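Local atomic coordinates of spherulin-4 (Aspergillus clavatus, PDB entry 5C5G), a protein that probably hydrolyses glycosidic bonds in galactosaminogalactan, as a (beta/alpha)-barrel glycoside hydrolase whose fungal relative is required for biosynthesis of that polysaccharide. Residues Leu74-Ala78 with Asp92-Tyr96; Gly112-Thr118 with His147-Pro153; Leu162-Thr168 with Asp196-Ala200. All blocks are in the same frame, centred on the assembly; numbering follows the deposited sequence.

Overall arrangement
The three contacts follow one another along the chain and all reach the same closed parallel eight-stranded sheet of a (beta/alpha) barrel. Contact 1 packs helix 86-103 on strand 71-78; contact 2 pairs the next two strands, 112-116 and 148-152; contact 3 joins the start of strand 167-172 to strand 198-203. The centre of contact 2 lies about 9 Å from that of each of the others, which are about 18 Å apart. Backbone pairing continues between them, with V77 N 2.8 Å from F114 O and V149 O 2.8 Å from D166 N. Y76 of contact 1 and D116 of contact 2 belong to the N-acetyl-D-galactosamine site, whereas contact 3 lies at the N-terminal ends of its strands.

Contact 1. Residues Leu74-Ala78 with Asp92-Tyr96; sequences LGYVA and DIETY
Strand 74-78 is extended and helix 92-96 runs nearly antiparallel to it, 161° between N-to-C directions, with axes 8.9 Å apart. G75 lies nearest Y96 (6.5 Å between CA atoms) and V77 nearest D92 (6.4 Å). Y96 (chi1 m) has its CA-to-CB bond toward the strand, and its ring lies against it: G75 CA sits over one face, 3.5 Å from the ring centroid in a CH-pi contact, where a side chain on G75 would clash. Y96 OH donates to Y76 O at 2.7 Å. V77, chi1 t, places CG2 3.7 Å from Y96 CE2 and 4.4 Å from I93 CG1, while its CG1 is 3.9 Å from D92 CB. A water bridges A78 N and D92 OD2, at 2.8 Å from each; D92 also salt-bridges R84. This is the strand-to-helix packing of a beta-alpha-beta unit. Y76 turns its CA-to-CB bond away from the helix and its OH hydrogen-bonds D116, both residues of the N-acetyl-D-galactosamine site. The interface is buried and largely apolar, with one direct hydrogen bond.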
ATOM      1  N   LEU A  74      -4.539   5.760  -1.917  1.00  8.06           N
ATOM      2  CA  LEU A  74      -3.760   5.717  -3.154  1.00  7.89           C
ATOM      3  C   LEU A  74      -4.558   4.990  -4.215  1.00  8.43           C
ATOM      4  O   LEU A  74      -5.221   3.989  -3.933  1.00  9.32           O
ATOM      5  CB  LEU A  74      -2.448   4.952  -2.955  1.00  8.31           C
ATOM      6  CG  LEU A  74      -1.531   5.400  -1.812  1.00  9.25           C
ATOM      7  CD1 LEU A  74      -0.306   4.503  -1.771  1.00 10.50           C
ATOM      8  CD2 LEU A  74      -1.092   6.825  -1.945  1.00  9.94           C
ATOM      9  N   GLY A  75      -4.439   5.455  -5.447  1.00  8.53           N
ATOM     10  CA  GLY A  75      -5.042   4.751  -6.569  1.00  8.18           C
ATOM     11  C   GLY A  75      -4.105   3.698  -7.151  1.00  8.36           C
ATOM     12  O   GLY A  75      -2.955   4.015  -7.470  1.00  8.67           O
ATOM     13  N   TYR A  76      -4.591   2.475  -7.326  1.00  8.26           N
ATOM     14  CA  TYR A  76      -3.827   1.396  -7.949  1.00  8.52           C
ATOM     15  C   TYR A  76      -3.663   1.630  -9.447  1.00  8.63           C
ATOM     16  O   TYR A  76      -4.657   1.854 -10.149  1.00  8.43           O
ATOM     17  CB  TYR A  76      -4.568   0.075  -7.718  1.00  9.65           C
ATOM     18  CG  TYR A  76      -3.948  -1.142  -8.361  1.00  8.86           C
ATOM     19  CD1 TYR A  76      -4.055  -1.363  -9.728  1.00  8.96           C
ATOM     20  CD2 TYR A  76      -3.311  -2.100  -7.590  1.00  9.76           C
ATOM     21  CE1 TYR A  76      -3.501  -2.478 -10.316  1.00 10.18           C
ATOM     22  CE2 TYR A  76      -2.757  -3.225  -8.168  1.00 11.17           C
ATOM     23  CZ  TYR A  76      -2.842  -3.404  -9.534  1.00 10.66           C
ATOM     24  OH  TYR A  76      -2.291  -4.516 -10.129  1.00 12.40           O
ATOM     25  N   VAL A  77      -2.427   1.547  -9.934  1.00  8.50           N
ATOM     26  CA  VAL A  77      -2.146   1.619 -11.367  1.00  9.25           C
ATOM     27  C   VAL A  77      -1.140   0.535 -11.722  1.00  9.74           C
ATOM     28  O   VAL A  77      -0.065   0.454 -11.110  1.00 10.66           O
ATOM     29  CB  VAL A  77      -1.583   2.997 -11.770  1.00  8.61           C
ATOM     30  CG1 VAL A  77      -1.231   3.022 -13.265  1.00 10.13           C
ATOM     31  CG2 VAL A  77      -2.581   4.103 -11.450  1.00  9.23           C
ATOM     32  N   ALA A  78      -1.461  -0.295 -12.704  1.00 10.05           N
ATOM     33  CA  ALA A  78      -0.548  -1.345 -13.130  1.00 10.80           C
ATOM     34  C   ALA A  78       0.512  -0.817 -14.089  1.00 10.78           C
ATOM     35  O   ALA A  78       0.216   0.037 -14.929  1.00 12.66           O
ATOM     36  CB  ALA A  78      -1.327  -2.462 -13.812  1.00 16.22           C
ATOM     37  N   ASP A  92      -4.445   6.342 -16.529  1.00  9.64           N
ATOM     38  CA  ASP A  92      -4.980   5.860 -15.267  1.00  9.22           C
ATOM     39  C   ASP A  92      -4.680   6.850 -14.138  1.00  9.48           C
ATOM     40  O   ASP A  92      -5.539   7.140 -13.301  1.00 10.37           O
ATOM     41  CB  ASP A  92      -4.437   4.472 -14.918  1.00 10.07           C
ATOM     42  CG  ASP A  92      -5.019   3.375 -15.778  1.00 11.48           C
ATOM     43  OD1 ASP A  92      -6.024   3.602 -16.485  1.00 12.16           O
ATOM     44  OD2 ASP A  92      -4.458   2.255 -15.747  1.00 12.10           O
ATOM     45  N   ILE A  93      -3.454   7.374 -14.084  1.00  9.18           N
ATOM     46  CA  ILE A  93      -3.108   8.366 -13.070  1.00  9.08           C
ATOM     47  C   ILE A  93      -4.059   9.551 -13.164  1.00  9.30           C
ATOM     48  O   ILE A  93      -4.594  10.032 -12.152  1.00 10.59           O
ATOM     49  CB  ILE A  93      -1.663   8.869 -13.266  1.00  9.26           C
ATOM     50  CG1 ILE A  93      -0.651   7.734 -13.040  1.00  9.85           C
ATOM     51  CG2 ILE A  93      -1.378  10.022 -12.319  1.00  9.91           C
ATOM     52  CD1 ILE A  93       0.761   8.082 -13.507  1.00 10.85           C
ATOM     53  N   GLU A  94      -4.235  10.060 -14.372  1.00  9.44           N
ATOM     54  CA  GLU A  94      -5.059  11.242 -14.599  1.00 10.33           C
ATOM     55  C   GLU A  94      -6.527  10.988 -14.291  1.00  9.71           C
ATOM     56  O   GLU A  94      -7.250  11.894 -13.897  1.00 10.93           O
ATOM     57  CB  GLU A  94      -4.871  11.747 -16.026  1.00 13.39           C
ATOM     58  CG  GLU A  94      -3.476  12.345 -16.196  1.00 16.00           C
ATOM     59  CD  GLU A  94      -3.198  12.872 -17.575  1.00 28.98           C
ATOM     60  OE1 GLU A  94      -3.997  12.595 -18.492  1.00 27.84           O
ATOM     61  OE2 GLU A  94      -2.170  13.574 -17.728  1.00 28.66           O
ATOM     62  N   THR A  95      -6.977   9.764 -14.484  1.00  9.49           N
ATOM     63  CA  THR A  95      -8.359   9.404 -14.178  1.00  9.09           C
ATOM     64  C   THR A  95      -8.587   9.538 -12.677  1.00  9.50           C
ATOM     65  O   THR A  95      -9.521  10.205 -12.239  1.00  9.74           O
ATOM     66  CB  THR A  95      -8.676   7.978 -14.680  1.00 10.67           C
ATOM     67  OG1 THR A  95      -8.522   7.927 -16.110  1.00 11.44           O
ATOM     68  CG2 THR A  95     -10.093   7.586 -14.345  1.00 10.80           C
ATOM     69  N   TYR A  96      -7.731   8.925 -11.866  1.00  9.24           N
ATOM     70  CA  TYR A  96      -7.847   9.108 -10.417  1.00  9.07           C
ATOM     71  C   TYR A  96      -7.766  10.581 -10.040  1.00  9.46           C
ATOM     72  O   TYR A  96      -8.529  11.062  -9.187  1.00 10.18           O
ATOM     73  CB  TYR A  96      -6.734   8.379  -9.677  1.00  8.72           C
ATOM     74  CG  TYR A  96      -6.842   6.870  -9.574  1.00  8.24           C
ATOM     75  CD1 TYR A  96      -7.860   6.251  -8.863  1.00  8.93           C
ATOM     76  CD2 TYR A  96      -5.896   6.063 -10.188  1.00  8.72           C
ATOM     77  CE1 TYR A  96      -7.932   4.883  -8.757  1.00  8.92           C
ATOM     78  CE2 TYR A  96      -5.951   4.701 -10.096  1.00  9.23           C
ATOM     79  CZ  TYR A  96      -6.972   4.100  -9.369  1.00  8.18           C
ATOM     80  OH  TYR A  96      -7.081   2.742  -9.244  1.00  9.48           O
TER
HETATM   81  O   HOH W   1      -3.967   0.253 -13.904  1.00 11.51           O

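Contact 2. Residues Gly112-Thr118 with His147-Pro153; sequences GIFFDET and HYVVHNP
Strands 112-116 and 148-152 run parallel, 8° apart, with axes 4.7 Å apart at closest approach. The register pairs G112 with Y148, I113 with V149, F114 with V150, F115 with H151 and D116 with N152. Four backbone hydrogen bonds form the ladder: I113 N to Y148 O (2.9 Å), V150 N to I113 O (3.0 Å), F115 N to V150 O (2.8 Å) and N152 N to F115 O (2.9 Å). F114 pairs by backbone with G75 and V77, and D116 with V77; V149 N bonds D166 OD2 and Y148 OH bonds E227. G112 CA approaches Y148 O to 3.0 Å, where a CB would clash. The strands belong to a right-handed beta-alpha-beta unit of the barrel, whose helix 124-139 packs on the face bearing I113, F115 and V149. On the other face, F114 (chi1 t) sets CD1 3.6 Å from V150 CG1 and CZ 3.5 Å from N152 CB. At the C-terminal ends, N152 ND2 donates weakly to D116 OD1 (2.9 Å) and more strongly to E172, while D116 OD2 bonds Y76; D116, Y76 and E172 all belong to the N-acetyl-D-galactosamine site. Past D116, E117 turns left-handed (phi/psi 63/44), and N152 O accepts two weak bonds, from E117 N (3.0 Å) and T118 N (3.3 Å); E117 N is also weakly shared with D116 OD1 (3.0 Å). The E117 carboxylate bonds T80 N. T118 CG2 lies over the H151 ring, 4.2 Å from its centroid. One water donates to both T118 O (2.8 Å) and P153 O (2.7 Å).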
ATOM      1  N   GLY A 112      -2.358  10.003  -3.943  1.00  8.88           N
ATOM      2  CA  GLY A 112      -1.188   9.451  -4.573  1.00  9.53           C
ATOM      3  C   GLY A 112      -1.547   8.204  -5.337  1.00  8.33           C
ATOM      4  O   GLY A 112      -2.720   7.863  -5.495  1.00  8.63           O
ATOM      5  N   ILE A 113      -0.511   7.529  -5.821  1.00  8.07           N
ATOM      6  CA  ILE A 113      -0.636   6.388  -6.700  1.00  7.92           C
ATOM      7  C   ILE A 113       0.247   5.254  -6.214  1.00  7.87           C
ATOM      8  O   ILE A 113       1.400   5.457  -5.800  1.00  8.48           O
ATOM      9  CB  ILE A 113      -0.234   6.762  -8.147  1.00  8.07           C
ATOM     10  CG1 ILE A 113      -1.155   7.871  -8.699  1.00  8.46           C
ATOM     11  CG2 ILE A 113      -0.238   5.556  -9.058  1.00  9.27           C
ATOM     12  CD1 ILE A 113      -2.618   7.504  -8.880  1.00  9.74           C
ATOM     13  N   PHE A 114      -0.327   4.056  -6.289  1.00  7.47           N
ATOM     14  CA  PHE A 114       0.353   2.787  -6.028  1.00  7.61           C
ATOM     15  C   PHE A 114       0.590   2.114  -7.370  1.00  8.30           C
ATOM     16  O   PHE A 114      -0.365   1.706  -8.028  1.00  8.88           O
ATOM     17  CB  PHE A 114      -0.552   1.924  -5.149  1.00  8.46           C
ATOM     18  CG  PHE A 114      -0.056   0.527  -4.910  1.00  8.56           C
ATOM     19  CD1 PHE A 114       0.836   0.254  -3.899  1.00  9.36           C
ATOM     20  CD2 PHE A 114      -0.522  -0.537  -5.679  1.00  9.42           C
ATOM     21  CE1 PHE A 114       1.261  -1.049  -3.652  1.00 11.34           C
ATOM     22  CE2 PHE A 114      -0.104  -1.837  -5.427  1.00 11.59           C
ATOM     23  CZ  PHE A 114       0.780  -2.090  -4.421  1.00 11.23           C
ATOM     24  N   PHE A 115       1.851   2.026  -7.791  1.00  8.55           N
ATOM     25  CA  PHE A 115       2.231   1.421  -9.069  1.00  8.20           C
ATOM     26  C   PHE A 115       2.560  -0.038  -8.842  1.00  9.41           C
ATOM     27  O   PHE A 115       3.574  -0.372  -8.213  1.00  9.81           O
ATOM     28  CB  PHE A 115       3.432   2.135  -9.661  1.00  8.87           C
ATOM     29  CG  PHE A 115       3.141   3.535 -10.129  1.00  8.73           C
ATOM     30  CD1 PHE A 115       2.377   3.740 -11.279  1.00  9.40           C
ATOM     31  CD2 PHE A 115       3.638   4.634  -9.460  1.00  9.94           C
ATOM     32  CE1 PHE A 115       2.109   5.017 -11.741  1.00 10.03           C
ATOM     33  CE2 PHE A 115       3.369   5.928  -9.912  1.00 10.57           C
ATOM     34  CZ  PHE A 115       2.606   6.119 -11.065  1.00  9.83           C
ATOM     35  N   ASP A 116       1.722  -0.923  -9.355  1.00  9.26           N
ATOM     36  CA  ASP A 116       1.944  -2.354  -9.212  1.00  9.30           C
ATOM     37  C   ASP A 116       2.874  -2.873 -10.293  1.00 10.93           C
ATOM     38  O   ASP A 116       2.975  -2.316 -11.391  1.00 11.70           O
ATOM     39  CB  ASP A 116       0.618  -3.106  -9.231  1.00 10.79           C
ATOM     40  CG  ASP A 116       0.690  -4.451  -8.541  1.00 11.16           C
ATOM     41  OD1 ASP A 116       1.656  -4.722  -7.785  1.00 13.21           O
ATOM     42  OD2 ASP A 116      -0.218  -5.265  -8.760  1.00 13.22           O
ATOM     43  N   GLU A 117       3.575  -3.932  -9.939  1.00 10.66           N
ATOM     44  CA  GLU A 117       4.437  -4.675 -10.855  1.00 11.40           C
ATOM     45  C   GLU A 117       5.571  -3.836 -11.392  1.00 11.53           C
ATOM     46  O   GLU A 117       5.882  -3.880 -12.576  1.00 14.42           O
ATOM     47  CB  GLU A 117       3.641  -5.224 -12.044  1.00 14.38           C
ATOM     48  CG  GLU A 117       2.380  -5.969 -11.676  1.00 21.98           C
ATOM     49  CD  GLU A 117       1.390  -6.081 -12.843  1.00 34.27           C
ATOM     50  OE1 GLU A 117       1.219  -5.105 -13.629  1.00 21.70           O
ATOM     51  OE2 GLU A 117       0.775  -7.156 -12.963  1.00 42.75           O
ATOM     52  N   THR A 118       6.223  -3.069 -10.550  1.00 11.10           N
ATOM     53  CA  THR A 118       7.413  -2.368 -11.006  1.00 10.96           C
ATOM     54  C   THR A 118       8.561  -3.389 -11.100  1.00 11.16           C
ATOM     55  O   THR A 118       8.568  -4.401 -10.408  1.00 11.79           O
ATOM     56  CB  THR A 118       7.769  -1.218 -10.069  1.00 12.23           C
ATOM     57  OG1 THR A 118       7.899  -1.721  -8.736  1.00 11.72           O
ATOM     58  CG2 THR A 118       6.695  -0.141 -10.119  1.00 12.70           C
ATOM     59  N   HIS A 147       0.634  13.785  -3.005  1.00 10.20           N
ATOM     60  CA  HIS A 147       1.178  13.260  -4.254  1.00 10.16           C
ATOM     61  C   HIS A 147       2.113  12.084  -3.986  1.00 10.08           C
ATOM     62  O   HIS A 147       3.217  11.997  -4.518  1.00 10.52           O
ATOM     63  CB  HIS A 147       1.923  14.351  -5.020  1.00 11.97           C
ATOM     64  CG  HIS A 147       1.064  15.517  -5.413  1.00 12.28           C
ATOM     65  ND1 HIS A 147       0.461  15.612  -6.648  1.00 12.45           N
ATOM     66  CD2 HIS A 147       0.706  16.633  -4.734  1.00 13.63           C
ATOM     67  CE1 HIS A 147      -0.230  16.738  -6.717  1.00 14.01           C
ATOM     68  NE2 HIS A 147      -0.094  17.380  -5.570  1.00 13.34           N
ATOM     69  N   TYR A 148       1.646  11.165  -3.160  1.00  8.70           N
ATOM     70  CA  TYR A 148       2.449  10.028  -2.721  1.00  8.82           C
ATOM     71  C   TYR A 148       2.668   9.049  -3.867  1.00  8.10           C
ATOM     72  O   TYR A 148       1.793   8.861  -4.715  1.00  9.73           O
ATOM     73  CB  TYR A 148       1.676   9.327  -1.616  1.00 12.10           C
ATOM     74  CG  TYR A 148       2.423   8.650  -0.498  1.00 22.81           C
ATOM     75  CD1 TYR A 148       3.176   9.382   0.413  1.00 25.37           C
ATOM     76  CD2 TYR A 148       2.287   7.281  -0.291  1.00 23.91           C
ATOM     77  CE1 TYR A 148       3.822   8.750   1.466  1.00 30.45           C
ATOM     78  CE2 TYR A 148       2.920   6.642   0.762  1.00 24.74           C
ATOM     79  CZ  TYR A 148       3.684   7.378   1.634  1.00 33.36           C
ATOM     80  OH  TYR A 148       4.308   6.735   2.678  1.00 33.85           O
ATOM     81  N   VAL A 149       3.828   8.406  -3.878  1.00  8.49           N
ATOM     82  CA  VAL A 149       4.164   7.385  -4.862  1.00  8.49           C
ATOM     83  C   VAL A 149       4.641   6.134  -4.143  1.00  7.80           C
ATOM     84  O   VAL A 149       5.599   6.180  -3.361  1.00  8.99           O
ATOM     85  CB  VAL A 149       5.285   7.861  -5.794  1.00  9.25           C
ATOM     86  CG1 VAL A 149       5.752   6.732  -6.717  1.00 11.15           C
ATOM     87  CG2 VAL A 149       4.808   9.038  -6.628  1.00 10.90           C
ATOM     88  N   VAL A 150       3.972   5.017  -4.411  1.00  7.99           N
ATOM     89  CA  VAL A 150       4.411   3.718  -3.902  1.00  8.54           C
ATOM     90  C   VAL A 150       4.646   2.796  -5.082  1.00  8.04           C
ATOM     91  O   VAL A 150       3.879   2.824  -6.046  1.00  8.85           O
ATOM     92  CB  VAL A 150       3.387   3.106  -2.916  1.00  9.18           C
ATOM     93  CG1 VAL A 150       3.789   1.701  -2.451  1.00  9.62           C
ATOM     94  CG2 VAL A 150       3.217   4.008  -1.708  1.00 11.07           C
ATOM     95  N   HIS A 151       5.716   2.009  -5.012  1.00  8.01           N
ATOM     96  CA  HIS A 151       6.009   0.986  -6.000  1.00  7.75           C
ATOM     97  C   HIS A 151       5.837  -0.380  -5.389  1.00  8.35           C
ATOM     98  O   HIS A 151       6.210  -0.588  -4.232  1.00  9.28           O
ATOM     99  CB  HIS A 151       7.466   1.091  -6.446  1.00  9.16           C
ATOM    100  CG  HIS A 151       7.758   2.283  -7.284  1.00  9.23           C
ATOM    101  ND1 HIS A 151       9.032   2.602  -7.687  1.00 11.31           N
ATOM    102  CD2 HIS A 151       6.942   3.228  -7.806  1.00  9.90           C
ATOM    103  CE1 HIS A 151       8.988   3.697  -8.430  1.00 10.99           C
ATOM    104  NE2 HIS A 151       7.735   4.097  -8.513  1.00 10.67           N
ATOM    105  N   ASN A 152       5.341  -1.330  -6.167  1.00  8.44           N
ATOM    106  CA  ASN A 152       5.300  -2.729  -5.745  1.00  8.88           C
ATOM    107  C   ASN A 152       6.008  -3.673  -6.712  1.00  8.91           C
ATOM    108  O   ASN A 152       5.387  -4.268  -7.587  1.00 10.35           O
ATOM    109  CB  ASN A 152       3.887  -3.234  -5.548  1.00  9.60           C
ATOM    110  CG  ASN A 152       3.875  -4.637  -4.974  1.00 10.50           C
ATOM    111  OD1 ASN A 152       4.882  -5.116  -4.434  1.00 10.97           O
ATOM    112  ND2 ASN A 152       2.760  -5.338  -5.134  1.00 12.51           N
ATOM    113  N   PRO A 153       7.316  -3.849  -6.515  1.00  9.16           N
ATOM    114  CA  PRO A 153       8.025  -4.876  -7.273  1.00  9.81           C
ATOM    115  C   PRO A 153       7.774  -6.259  -6.701  1.00 10.55           C
ATOM    116  O   PRO A 153       8.112  -7.243  -7.356  1.00 11.89           O
ATOM    117  CB  PRO A 153       9.499  -4.481  -7.104  1.00  9.73           C
ATOM    118  CG  PRO A 153       9.536  -3.711  -5.823  1.00  8.68           C
ATOM    119  CD  PRO A 153       8.228  -2.978  -5.756  1.00  9.63           C
TER
HETATM  120  O   HOH W   2       9.236  -7.044  -9.843  1.00 16.27           O

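Contact 3. Residues Leu162-Thr168 with Asp196-Ala200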
ATOM      1  N   LEU A 162      14.759   2.898  -5.355  1.00 11.81           N
ATOM      2  CA  LEU A 162      14.074   3.235  -4.115  1.00 11.00           C
ATOM      3  C   LEU A 162      13.808   4.724  -3.980  1.00 12.14           C
ATOM      4  O   LEU A 162      12.779   5.121  -3.432  1.00 12.44           O
ATOM      5  CB  LEU A 162      14.861   2.747  -2.912  1.00 11.14           C
ATOM      6  CG  LEU A 162      14.993   1.235  -2.816  1.00 12.43           C
ATOM      7  CD1 LEU A 162      15.921   0.868  -1.667  1.00 14.27           C
ATOM      8  CD2 LEU A 162      13.660   0.517  -2.647  1.00 12.49           C
ATOM      9  N   SER A 163      14.711   5.559  -4.466  1.00 12.72           N
ATOM     10  CA  SER A 163      14.546   6.998  -4.269  1.00 13.92           C
ATOM     11  C   SER A 163      13.516   7.599  -5.232  1.00 13.34           C
ATOM     12  O   SER A 163      13.161   8.772  -5.083  1.00 16.66           O
ATOM     13  CB  SER A 163      15.881   7.719  -4.382  1.00 19.73           C
ATOM     14  OG  SER A 163      16.383   7.580  -5.684  1.00 23.25           O
ATOM     15  N   THR A 164      13.014   6.818  -6.183  1.00 12.80           N
ATOM     16  CA  THR A 164      11.974   7.302  -7.091  1.00 13.12           C
ATOM     17  C   THR A 164      10.565   7.188  -6.517  1.00 13.14           C
ATOM     18  O   THR A 164       9.605   7.688  -7.104  1.00 15.23           O
ATOM     19  CB  THR A 164      12.029   6.586  -8.458  1.00 14.87           C
ATOM     20  OG1 THR A 164      11.633   5.212  -8.355  1.00 19.37           O
ATOM     21  CG2 THR A 164      13.421   6.658  -9.016  1.00 18.11           C
ATOM     22  N   ALA A 165      10.430   6.549  -5.367  1.00  9.82           N
ATOM     23  CA  ALA A 165       9.136   6.341  -4.719  1.00  9.81           C
ATOM     24  C   ALA A 165       9.236   6.767  -3.261  1.00  9.86           C
ATOM     25  O   ALA A 165      10.333   6.795  -2.678  1.00 12.21           O
ATOM     26  CB  ALA A 165       8.705   4.882  -4.815  1.00 10.65           C
ATOM     27  N   ASP A 166       8.105   7.089  -2.656  1.00  9.40           N
ATOM     28  CA  ASP A 166       8.052   7.323  -1.224  1.00 10.01           C
ATOM     29  C   ASP A 166       8.188   6.037  -0.433  1.00 10.04           C
ATOM     30  O   ASP A 166       8.837   6.008   0.622  1.00 10.76           O
ATOM     31  CB  ASP A 166       6.759   8.039  -0.867  1.00 11.21           C
ATOM     32  CG  ASP A 166       6.701   9.412  -1.463  1.00 13.27           C
ATOM     33  OD1 ASP A 166       7.529  10.257  -1.055  1.00 15.26           O
ATOM     34  OD2 ASP A 166       5.862   9.698  -2.343  1.00 12.07           O
ATOM     35  N   SER A 167       7.615   4.955  -0.955  1.00  9.43           N
ATOM     36  CA  SER A 167       7.766   3.619  -0.370  1.00  8.42           C
ATOM     37  C   SER A 167       7.757   2.583  -1.455  1.00  9.39           C
ATOM     38  O   SER A 167       7.084   2.766  -2.474  1.00  9.14           O
ATOM     39  CB  SER A 167       6.644   3.316   0.621  1.00 11.21           C
ATOM     40  OG  SER A 167       6.662   4.229   1.705  1.00 14.84           O
ATOM     41  N   THR A 168       8.483   1.495  -1.221  1.00  8.43           N
ATOM     42  CA  THR A 168       8.536   0.378  -2.136  1.00  8.35           C
ATOM     43  C   THR A 168       8.250  -0.894  -1.368  1.00  8.39           C
ATOM     44  O   THR A 168       8.874  -1.157  -0.342  1.00  8.79           O
ATOM     45  CB  THR A 168       9.931   0.266  -2.794  1.00  9.20           C
ATOM     46  OG1 THR A 168      10.182   1.428  -3.589  1.00 10.35           O
ATOM     47  CG2 THR A 168      10.029  -0.927  -3.695  1.00 10.18           C
ATOM     48  N   ASP A 196      12.335   3.818   6.157  1.00  9.68           N
ATOM     49  CA  ASP A 196      11.314   4.769   5.718  1.00 11.20           C
ATOM     50  C   ASP A 196      10.952   4.607   4.244  1.00 10.01           C
ATOM     51  O   ASP A 196       9.915   5.082   3.818  1.00 12.51           O
ATOM     52  CB  ASP A 196      11.759   6.211   5.975  1.00 12.54           C
ATOM     53  CG  ASP A 196      11.800   6.572   7.449  1.00 14.02           C
ATOM     54  OD1 ASP A 196      11.348   5.772   8.289  1.00 16.72           O
ATOM     55  OD2 ASP A 196      12.285   7.687   7.764  1.00 18.34           O
ATOM     56  N   GLN A 197      11.812   3.963   3.478  1.00  9.22           N
ATOM     57  CA  GLN A 197      11.579   3.719   2.058  1.00  9.45           C
ATOM     58  C   GLN A 197      10.845   2.422   1.754  1.00  8.83           C
ATOM     59  O   GLN A 197      10.554   2.167   0.593  1.00  9.70           O
ATOM     60  CB  GLN A 197      12.920   3.679   1.338  1.00 10.32           C
ATOM     61  CG  GLN A 197      13.686   4.959   1.454  1.00 11.01           C
ATOM     62  CD  GLN A 197      15.016   4.850   0.775  1.00 12.57           C
ATOM     63  OE1 GLN A 197      15.881   4.118   1.226  1.00 13.90           O
ATOM     64  NE2 GLN A 197      15.170   5.525  -0.348  1.00 13.34           N
ATOM     65  N   LEU A 198      10.612   1.587   2.770  1.00  8.74           N
ATOM     66  CA  LEU A 198      10.282   0.184   2.549  1.00  9.10           C
ATOM     67  C   LEU A 198       8.962  -0.229   3.158  1.00  9.39           C
ATOM     68  O   LEU A 198       8.572   0.213   4.251  1.00  9.92           O
ATOM     69  CB  LEU A 198      11.377  -0.695   3.147  1.00  9.75           C
ATOM     70  CG  LEU A 198      12.806  -0.369   2.701  1.00 10.16           C
ATOM     71  CD1 LEU A 198      13.785  -1.296   3.416  1.00 11.84           C
ATOM     72  CD2 LEU A 198      12.961  -0.456   1.201  1.00 10.38           C
ATOM     73  N   CYS A 199       8.283  -1.113   2.433  1.00  8.98           N
ATOM     74  CA  CYS A 199       7.038  -1.717   2.875  1.00  8.20           C
ATOM     75  C   CYS A 199       7.163  -3.225   2.812  1.00  8.55           C
ATOM     76  O   CYS A 199       7.821  -3.779   1.924  1.00  9.15           O
ATOM     77  CB  CYS A 199       5.884  -1.252   1.985  1.00  8.71           C
ATOM     78  SG  CYS A 199       4.299  -1.998   2.293  1.00 12.83           S
ATOM     79  N   ALA A 200       6.503  -3.890   3.750  1.00  8.84           N
ATOM     80  CA  ALA A 200       6.464  -5.342   3.828  1.00  8.99           C
ATOM     81  C   ALA A 200       5.025  -5.814   3.873  1.00  8.97           C
ATOM     82  O   ALA A 200       4.238  -5.331   4.690  1.00  9.34           O
ATOM     83  CB  ALA A 200       7.189  -5.838   5.050  1.00 10.56           C
TER
HETATM   84  O   HOH W   3      10.907   3.509  -2.009  1.00 11.85           O
HETATM   85  O   HOH W   4      12.764   7.190  -1.217  1.00 14.87           O
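Q197, T168 and L162 lose the most surface here. Q197, at the end of a short 3-10 segment, offers its backbone O to T168 N at 2.8 Å; S167 CA also lies 3.3 Å from Q197 O. The Q197 side chain reaches back along the loop that precedes strand 167-172, with NE2 3.8 Å from L162 CB and bound to a water (3.1 Å) that donates to A165 O (2.9 Å), while OE1 accepts from H194 N. T168 O accepts from C199 N at 2.8 Å, making T168 and L198 a parallel bridge pair. A second water lies 2.7 Å from T168 OG1 and 2.9 Å from both L162 O and Q197 O. L162 turns its side chain toward the other segment, and its CD2 meets L198 CD2 at 4.0 Å. S167 OG bonds E227, at the start of strand 227-230. Strands 167-172 and 198-203 thus meet at their N-terminal ends as neighbouring parallel strands of one beta-alpha-beta unit, through helix 175-180, of a TIM-type (beta/alpha) barrel.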